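Local coordinates for tail spike protein (Acinetobacter phage vB_AbaP_AS12, PDB 6EU4), which probably recognises, and may cleave, the surface polysaccharide of Acinetobacter baumannii as the trimeric tailspike of the phage, at residues N506-V509 and A510-F513. Numbering follows the deposited sequence.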
ATOM      1  N   ASN A 506      24.162  44.515  -1.196  1.00 29.53           N
ATOM      2  CA  ASN A 506      22.915  44.366  -0.459  1.00 29.11           C
ATOM      3  C   ASN A 506      23.111  44.364   1.052  1.00 28.61           C
ATOM      4  O   ASN A 506      22.119  44.405   1.789  1.00 29.13           O
ATOM      5  CB  ASN A 506      22.195  43.079  -0.890  1.00 28.67           C
ATOM      6  CG  ASN A 506      21.683  43.154  -2.327  1.00 29.50           C
ATOM      7  OD1 ASN A 506      21.495  44.236  -2.861  1.00 30.01           O
ATOM      8  ND2 ASN A 506      21.448  41.998  -2.950  1.00 30.88           N
ATOM      9  N   ALA A 507      24.356  44.329   1.530  1.00 27.95           N
ATOM     10  CA  ALA A 507      24.639  44.410   2.966  1.00 27.08           C
ATOM     11  C   ALA A 507      24.724  45.887   3.336  1.00 27.46           C
ATOM     12  O   ALA A 507      25.795  46.492   3.401  1.00 30.26           O
ATOM     13  CB  ALA A 507      25.920  43.663   3.312  1.00 24.35           C
ATOM     14  N   THR A 508      23.558  46.480   3.567  1.00 26.97           N
ATOM     15  CA  THR A 508      23.453  47.917   3.770  1.00 28.19           C
ATOM     16  C   THR A 508      22.798  48.215   5.111  1.00 27.19           C
ATOM     17  O   THR A 508      22.086  47.383   5.676  1.00 26.16           O
ATOM     18  CB  THR A 508      22.627  48.574   2.669  1.00 29.04           C
ATOM     19  OG1 THR A 508      21.299  48.042   2.720  1.00 27.50           O
ATOM     20  CG2 THR A 508      23.249  48.306   1.295  1.00 33.04           C
ATOM     21  N   VAL A 509      23.024  49.437   5.604  1.00 31.22           N
ATOM     22  CA  VAL A 509      22.276  49.909   6.769  1.00 31.11           C
ATOM     23  C   VAL A 509      20.782  49.893   6.478  1.00 29.68           C
ATOM     24  O   VAL A 509      19.968  49.551   7.340  1.00 28.34           O
ATOM     25  CB  VAL A 509      22.761  51.313   7.182  1.00 36.43           C
ATOM     26  CG1 VAL A 509      21.885  51.895   8.309  1.00 37.60           C
ATOM     27  CG2 VAL A 509      24.223  51.252   7.603  1.00 37.08           C
ATOM     28  N   ALA A 510      20.392  50.267   5.262  1.00 31.06           N
ATOM     29  CA  ALA A 510      18.972  50.263   4.929  1.00 31.91           C
ATOM     30  C   ALA A 510      18.380  48.869   5.045  1.00 29.70           C
ATOM     31  O   ALA A 510      17.193  48.723   5.351  1.00 31.20           O
ATOM     32  CB  ALA A 510      18.753  50.815   3.522  1.00 34.87           C
ATOM     33  N   ASN A 511      19.176  47.838   4.790  1.00 24.49           N
ATOM     34  CA  ASN A 511      18.729  46.471   4.954  1.00 22.75           C
ATOM     35  C   ASN A 511      19.008  45.916   6.351  1.00 24.14           C
ATOM     36  O   ASN A 511      18.924  44.697   6.553  1.00 24.01           O
ATOM     37  CB  ASN A 511      19.374  45.587   3.891  1.00 23.42           C
ATOM     38  CG  ASN A 511      18.630  45.648   2.569  1.00 27.79           C
ATOM     39  OD1 ASN A 511      17.418  45.855   2.548  1.00 27.87           O
ATOM     40  ND2 ASN A 511      19.348  45.471   1.465  1.00 27.24           N
ATOM     41  N   GLY A 512      19.329  46.775   7.310  1.00 25.24           N
ATOM     42  CA  GLY A 512      19.411  46.368   8.703  1.00 25.17           C
ATOM     43  C   GLY A 512      20.777  45.913   9.171  1.00 24.03           C
ATOM     44  O   GLY A 512      20.896  45.430  10.304  1.00 21.90           O
ATOM     45  N   PHE A 513      21.790  46.047   8.358  1.00 23.67           N
ATOM     46  CA  PHE A 513      23.105  45.581   8.754  1.00 20.98           C
ATOM     47  C   PHE A 513      23.861  46.678   9.492  1.00 21.77           C
ATOM     48  O   PHE A 513      23.674  47.869   9.210  1.00 23.65           O
ATOM     49  CB  PHE A 513      23.897  45.136   7.529  1.00 23.46           C
ATOM     50  CG  PHE A 513      23.355  43.882   6.894  1.00 22.32           C
ATOM     51  CD1 PHE A 513      22.390  43.952   5.906  1.00 22.45           C
ATOM     52  CD2 PHE A 513      23.801  42.637   7.301  1.00 21.84           C
ATOM     53  CE1 PHE A 513      21.878  42.804   5.330  1.00 22.16           C
ATOM     54  CE2 PHE A 513      23.298  41.478   6.727  1.00 21.34           C
ATOM     55  CZ  PHE A 513      22.337  41.561   5.740  1.00 20.68           C
TER
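Thr508 and Asn511 meet where the loop between strands 496-501 and 520-526 doubles back through a type I beta turn from Val509 to Gly512. Thr508 holds OG1 between its own backbone N and carbonyl carbon (chi1 62°). From just ahead of the turn, the hydroxyl oxygen thereby accepts the backbone N-H of Asn511, the turn's third residue, 3.0 Å from OG1 to N. The same N-H also makes a weak bond to Thr508 O, so side chain and carbonyl of one threonine share the N-H of the residue three further on.

Asn511 lays its CB against that hydroxyl, CB to Thr508 OG1 3.3 Å, and with CG beside its backbone N (chi1 -83°) it sends the amide back along the loop. There ND2 donates to Asn506 O at 3.0 Å, an almost straight bond (162°) with the acceptor close to the amide plane. ND2 is also bonded to Asn484 OD1, so one amide ties the loop to itself and to a neighbouring loop.

Gly512 N donates to Val509 O at 2.8 Å, closing the turn. One residue on, Phe513 N donates to Thr508 O at 3.0 Å. The Phe513 ring, with CG anti to the carbonyl carbon, lies against Ala507, the centre of an inverse gamma turn, whose CA sits over one face, 4.2 Å from the ring centroid, a CH-pi contact; Thr508 O lies at the ring edge, in plane. The ring also meets that of Tyr520 and touches Gln501, which sets it against the two strands that the loop joins.

Thr508 thus serves as acceptor through both hydroxyl and carbonyl, and with the amide of Asn511 bridging back to Asn506 O, the bend is bonded largely through its own local polar atoms.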